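PDB 1PXZ: pectate lyase 1 from Juniperus ashei, which cleaves pectate by calcium-dependent elimination, though with low activity, and is the major allergen of mountain cedar pollen. Local coordinates for residues A[119-131]-A[165-177]. Numbering follows the deposited sequence.
Sequences HSLHIHGCNTSVL and HNSLSDCSDGLID
His119 lies beside His165 on the next turn of a right-handed parallel beta-helix, the fold of polysaccharide lyase family 1, in which successive coils repeat similar side chains in ladders. The two imidazoles run the same way but meet rim to rim, planes at 83°, and each ring is hydrogen-bonded outside the pair, His119 ND1 to Asp164, His165 ND1 to Gly343 and NE2 to Asp5. One residue on, Ser120 CA approaches His165 O at 3.0 Å. At the bend into the strand, the side chain of Asn166 does the work of a backbone carbonyl: its OD1 accepts a hydrogen bond from Leu121 N on a lone pair (OD1 to N 2.9 Å), while its ND2 bonds Leu118 O, so both ends of the amide are held. Strands 122-124 and 167-169 then pair in parallel, Ile123 bonding through N to Ser167 O and through O to Ser169 N. CG1 of Ile123 and CG of Leu168 both sit beside their own backbone N (chi1 -48° and -52°), which keeps the two side chains running the same way, Leu168 CD2 3.8 Å from Ile123 CB, one step of an aliphatic ladder. His124 CB packs against Ser169 OG. Beyond the strand, Gly125 N reaches Asp170 O from above the carbonyl plane. Cys126, disulfide-bonded to Cys107, donates its N-H to Cys171 SG (N to SG 3.4 Å) and accepts Ser172 N at its O. Ser172 OG in turn hydrogen-bonds Asp173, a probable calcium ligand whose OD2 also accepts Gly150 N; OG meets that OD2 at 3.0 Å from above the carboxylate plane.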
loop_
_atom_site.group_PDB
_atom_site.type_symbol
_atom_site.label_atom_id
_atom_site.label_comp_id
_atom_site.label_asym_id
_atom_site.label_seq_id
_atom_site.Cartn_x
_atom_site.Cartn_y
_atom_site.Cartn_z
ATOM N N HIS A 119 -5.067 -1.177 8.316
ATOM C CA HIS A 119 -6.297 -1.663 7.732
ATOM C C HIS A 119 -7.500 -0.772 8.048
ATOM O O HIS A 119 -7.682 -0.378 9.200
ATOM C CB HIS A 119 -6.529 -3.059 8.287
ATOM C CG HIS A 119 -7.846 -3.698 8.026
ATOM N ND1 HIS A 119 -8.104 -4.417 6.872
ATOM C CD2 HIS A 119 -8.972 -3.769 8.777
ATOM C CE1 HIS A 119 -9.356 -4.883 6.924
ATOM N NE2 HIS A 119 -9.902 -4.496 8.069
ATOM N N SER A 120 -8.278 -0.521 7.023
ATOM C CA SER A 120 -9.567 0.169 7.065
ATOM C C SER A 120 -9.491 1.579 7.637
ATOM O O SER A 120 -10.351 2.025 8.415
ATOM C CB SER A 120 -10.569 -0.713 7.818
ATOM O OG SER A 120 -11.897 -0.293 7.561
ATOM N N LEU A 121 -8.469 2.293 7.184
ATOM C CA LEU A 121 -8.284 3.701 7.491
ATOM C C LEU A 121 -8.598 4.589 6.290
ATOM O O LEU A 121 -8.362 4.252 5.126
ATOM C CB LEU A 121 -6.841 4.003 7.905
ATOM C CG LEU A 121 -6.256 3.134 9.015
ATOM C CD1 LEU A 121 -4.769 3.398 9.196
ATOM C CD2 LEU A 121 -7.066 3.374 10.295
ATOM N N HIS A 122 -9.114 5.781 6.606
ATOM C CA HIS A 122 -9.155 6.815 5.569
ATOM C C HIS A 122 -7.915 7.693 5.706
ATOM O O HIS A 122 -7.691 8.203 6.822
ATOM C CB HIS A 122 -10.366 7.709 5.721
ATOM C CG HIS A 122 -11.704 7.053 5.733
ATOM N ND1 HIS A 122 -12.492 7.048 4.592
ATOM C CD2 HIS A 122 -12.408 6.420 6.703
ATOM C CE1 HIS A 122 -13.627 6.422 4.865
ATOM N NE2 HIS A 122 -13.606 6.031 6.129
ATOM N N ILE A 123 -7.113 7.913 4.689
ATOM C CA ILE A 123 -5.995 8.857 4.837
ATOM C C ILE A 123 -6.064 9.827 3.672
ATOM O O ILE A 123 -6.065 9.378 2.530
ATOM C CB ILE A 123 -4.621 8.181 4.900
ATOM C CG1 ILE A 123 -4.587 7.010 5.876
ATOM C CG2 ILE A 123 -3.539 9.201 5.218
ATOM C CD1 ILE A 123 -3.299 6.217 5.924
ATOM N N HIS A 124 -6.152 11.120 3.965
ATOM C CA HIS A 124 -6.189 12.104 2.887
ATOM C C HIS A 124 -5.736 13.465 3.402
ATOM O O HIS A 124 -5.771 13.666 4.618
ATOM C CB HIS A 124 -7.602 12.195 2.316
ATOM C CG HIS A 124 -8.613 12.450 3.385
ATOM N ND1 HIS A 124 -8.743 13.707 3.946
ATOM C CD2 HIS A 124 -9.523 11.658 3.993
ATOM C CE1 HIS A 124 -9.697 13.677 4.857
ATOM N NE2 HIS A 124 -10.179 12.450 4.904
ATOM N N GLY A 125 -5.323 14.320 2.486
ATOM C CA GLY A 125 -4.821 15.637 2.823
ATOM C C GLY A 125 -3.488 15.599 3.552
ATOM O O GLY A 125 -3.187 16.547 4.282
ATOM N N CYS A 126 -2.667 14.557 3.388
ATOM C CA CYS A 126 -1.386 14.561 4.076
ATOM C C CYS A 126 -0.493 15.669 3.537
ATOM O O CYS A 126 -0.491 15.983 2.348
ATOM C CB CYS A 126 -0.656 13.214 3.935
ATOM S SG CYS A 126 -1.685 11.834 4.510
ATOM N N ASN A 127 0.289 16.274 4.410
ATOM C CA ASN A 127 1.060 17.441 4.000
ATOM C C ASN A 127 2.512 17.371 4.419
ATOM O O ASN A 127 2.819 16.605 5.324
ATOM C CB ASN A 127 0.446 18.688 4.657
ATOM C CG ASN A 127 0.934 19.954 3.984
ATOM O OD1 ASN A 127 1.502 20.830 4.634
ATOM N ND2 ASN A 127 0.691 20.025 2.683
ATOM N N THR A 128 3.349 18.163 3.771
ATOM C CA THR A 128 4.762 18.262 4.111
ATOM C C THR A 128 4.949 18.536 5.599
ATOM O O THR A 128 4.270 19.356 6.215
ATOM C CB THR A 128 5.457 19.378 3.310
ATOM O OG1 THR A 128 5.421 19.006 1.923
ATOM C CG2 THR A 128 6.922 19.494 3.718
ATOM N N SER A 129 5.894 17.815 6.214
ATOM C CA SER A 129 6.044 18.098 7.649
ATOM C C SER A 129 7.161 19.106 7.859
ATOM O O SER A 129 7.943 19.417 6.958
ATOM C CB SER A 129 6.332 16.803 8.405
ATOM O OG SER A 129 7.632 16.325 8.030
ATOM N N VAL A 130 7.243 19.600 9.088
ATOM C CA VAL A 130 8.313 20.495 9.501
ATOM C C VAL A 130 9.393 19.764 10.282
ATOM O O VAL A 130 9.080 18.885 11.089
ATOM C CB VAL A 130 7.728 21.611 10.386
ATOM C CG1 VAL A 130 8.840 22.475 10.944
ATOM C CG2 VAL A 130 6.732 22.401 9.550
ATOM N N LEU A 131 10.640 20.110 10.015
ATOM C CA LEU A 131 11.769 19.548 10.765
ATOM C C LEU A 131 11.485 19.706 12.249
ATOM O O LEU A 131 10.910 20.711 12.696
ATOM C CB LEU A 131 13.025 20.269 10.326
ATOM C CG LEU A 131 14.296 20.143 11.151
ATOM C CD1 LEU A 131 14.976 18.805 10.902
ATOM C CD2 LEU A 131 15.232 21.300 10.823
ATOM N N HIS A 165 -7.448 -2.581 2.586
ATOM C CA HIS A 165 -8.747 -1.943 2.749
ATOM C C HIS A 165 -8.648 -0.515 3.272
ATOM O O HIS A 165 -9.520 -0.108 4.054
ATOM C CB HIS A 165 -9.610 -2.792 3.699
ATOM C CG HIS A 165 -10.395 -3.880 3.001
ATOM N ND1 HIS A 165 -11.412 -3.621 2.119
ATOM C CD2 HIS A 165 -10.306 -5.229 3.053
ATOM C CE1 HIS A 165 -11.927 -4.756 1.659
ATOM N NE2 HIS A 165 -11.266 -5.768 2.214
ATOM N N ASN A 166 -7.659 0.263 2.858
ATOM C CA ASN A 166 -7.682 1.694 3.179
ATOM C C ASN A 166 -8.262 2.508 2.046
ATOM O O ASN A 166 -8.208 2.084 0.898
ATOM C CB ASN A 166 -6.262 2.184 3.458
ATOM C CG ASN A 166 -5.699 1.320 4.586
ATOM O OD1 ASN A 166 -6.170 1.456 5.716
ATOM N ND2 ASN A 166 -4.763 0.452 4.273
ATOM N N SER A 167 -8.762 3.695 2.376
ATOM C CA SER A 167 -9.211 4.682 1.392
ATOM C C SER A 167 -8.227 5.838 1.346
ATOM O O SER A 167 -8.100 6.587 2.318
ATOM C CB SER A 167 -10.619 5.149 1.782
ATOM O OG SER A 167 -11.528 4.096 1.490
ATOM N N LEU A 168 -7.487 5.988 0.252
ATOM C CA LEU A 168 -6.325 6.859 0.191
ATOM C C LEU A 168 -6.476 7.880 -0.930
ATOM O O LEU A 168 -6.630 7.433 -2.068
ATOM C CB LEU A 168 -5.059 6.018 -0.052
ATOM C CG LEU A 168 -4.899 4.852 0.941
ATOM C CD1 LEU A 168 -3.767 3.933 0.501
ATOM C CD2 LEU A 168 -4.651 5.357 2.360
ATOM N N SER A 169 -6.441 9.177 -0.627
ATOM C CA SER A 169 -6.732 10.153 -1.673
ATOM C C SER A 169 -6.082 11.496 -1.360
ATOM O O SER A 169 -5.732 11.730 -0.206
ATOM C CB SER A 169 -8.248 10.348 -1.817
ATOM O OG SER A 169 -8.825 10.867 -0.615
ATOM N N ASP A 170 -5.917 12.338 -2.364
ATOM C CA ASP A 170 -5.637 13.748 -2.208
ATOM C C ASP A 170 -4.543 14.076 -1.217
ATOM O O ASP A 170 -4.790 14.838 -0.270
ATOM C CB ASP A 170 -6.953 14.408 -1.735
ATOM C CG ASP A 170 -6.889 15.927 -1.761
ATOM O OD1 ASP A 170 -6.066 16.480 -2.522
ATOM O OD2 ASP A 170 -7.661 16.536 -0.992
ATOM N N CYS A 171 -3.346 13.532 -1.413
ATOM C CA CYS A 171 -2.215 13.940 -0.588
ATOM C C CYS A 171 -1.271 14.835 -1.366
ATOM O O CYS A 171 -1.394 14.940 -2.590
ATOM C CB CYS A 171 -1.475 12.694 -0.059
ATOM S SG CYS A 171 -2.561 11.930 1.192
ATOM N N SER A 172 -0.323 15.486 -0.680
ATOM C CA SER A 172 0.497 16.434 -1.447
ATOM C C SER A 172 1.505 15.705 -2.320
ATOM O O SER A 172 1.800 16.195 -3.415
ATOM C CB SER A 172 1.189 17.437 -0.519
ATOM O OG SER A 172 2.059 16.762 0.373
ATOM N N ASP A 173 2.026 14.562 -1.888
ATOM C CA ASP A 173 3.041 13.892 -2.718
ATOM C C ASP A 173 2.566 12.513 -3.122
ATOM O O ASP A 173 1.812 12.428 -4.095
ATOM C CB ASP A 173 4.372 13.833 -1.966
ATOM C CG ASP A 173 4.871 15.263 -1.758
ATOM O OD1 ASP A 173 5.400 15.828 -2.741
ATOM O OD2 ASP A 173 4.732 15.807 -0.645
ATOM N N GLY A 174 2.951 11.443 -2.427
ATOM C CA GLY A 174 2.452 10.131 -2.824
ATOM C C GLY A 174 1.412 9.552 -1.888
ATOM O O GLY A 174 1.151 10.044 -0.791
ATOM N N LEU A 175 0.777 8.449 -2.310
ATOM C CA LEU A 175 -0.111 7.749 -1.398
ATOM C C LEU A 175 0.664 6.635 -0.711
ATOM O O LEU A 175 0.561 6.478 0.501
ATOM C CB LEU A 175 -1.353 7.229 -2.121
ATOM C CG LEU A 175 -2.250 8.362 -2.658
ATOM C CD1 LEU A 175 -3.446 7.772 -3.392
ATOM C CD2 LEU A 175 -2.692 9.271 -1.520
ATOM N N ILE A 176 1.446 5.840 -1.439
ATOM C CA ILE A 176 2.256 4.820 -0.767
ATOM C C ILE A 176 3.679 4.912 -1.288
ATOM O O ILE A 176 3.875 4.882 -2.513
ATOM C CB ILE A 176 1.687 3.424 -1.017
ATOM C CG1 ILE A 176 0.309 3.218 -0.381
ATOM C CG2 ILE A 176 2.662 2.339 -0.561
ATOM C CD1 ILE A 176 -0.293 1.868 -0.720
ATOM N N ASP A 177 4.662 5.050 -0.416
ATOM C CA ASP A 177 6.064 5.128 -0.856
ATOM C C ASP A 177 6.812 3.966 -0.227
ATOM O O ASP A 177 6.804 3.819 0.999
ATOM C CB ASP A 177 6.605 6.486 -0.461
ATOM C CG ASP A 177 7.695 7.125 -1.275
ATOM O OD1 ASP A 177 7.406 7.839 -2.261
ATOM O OD2 ASP A 177 8.890 6.945 -0.939
#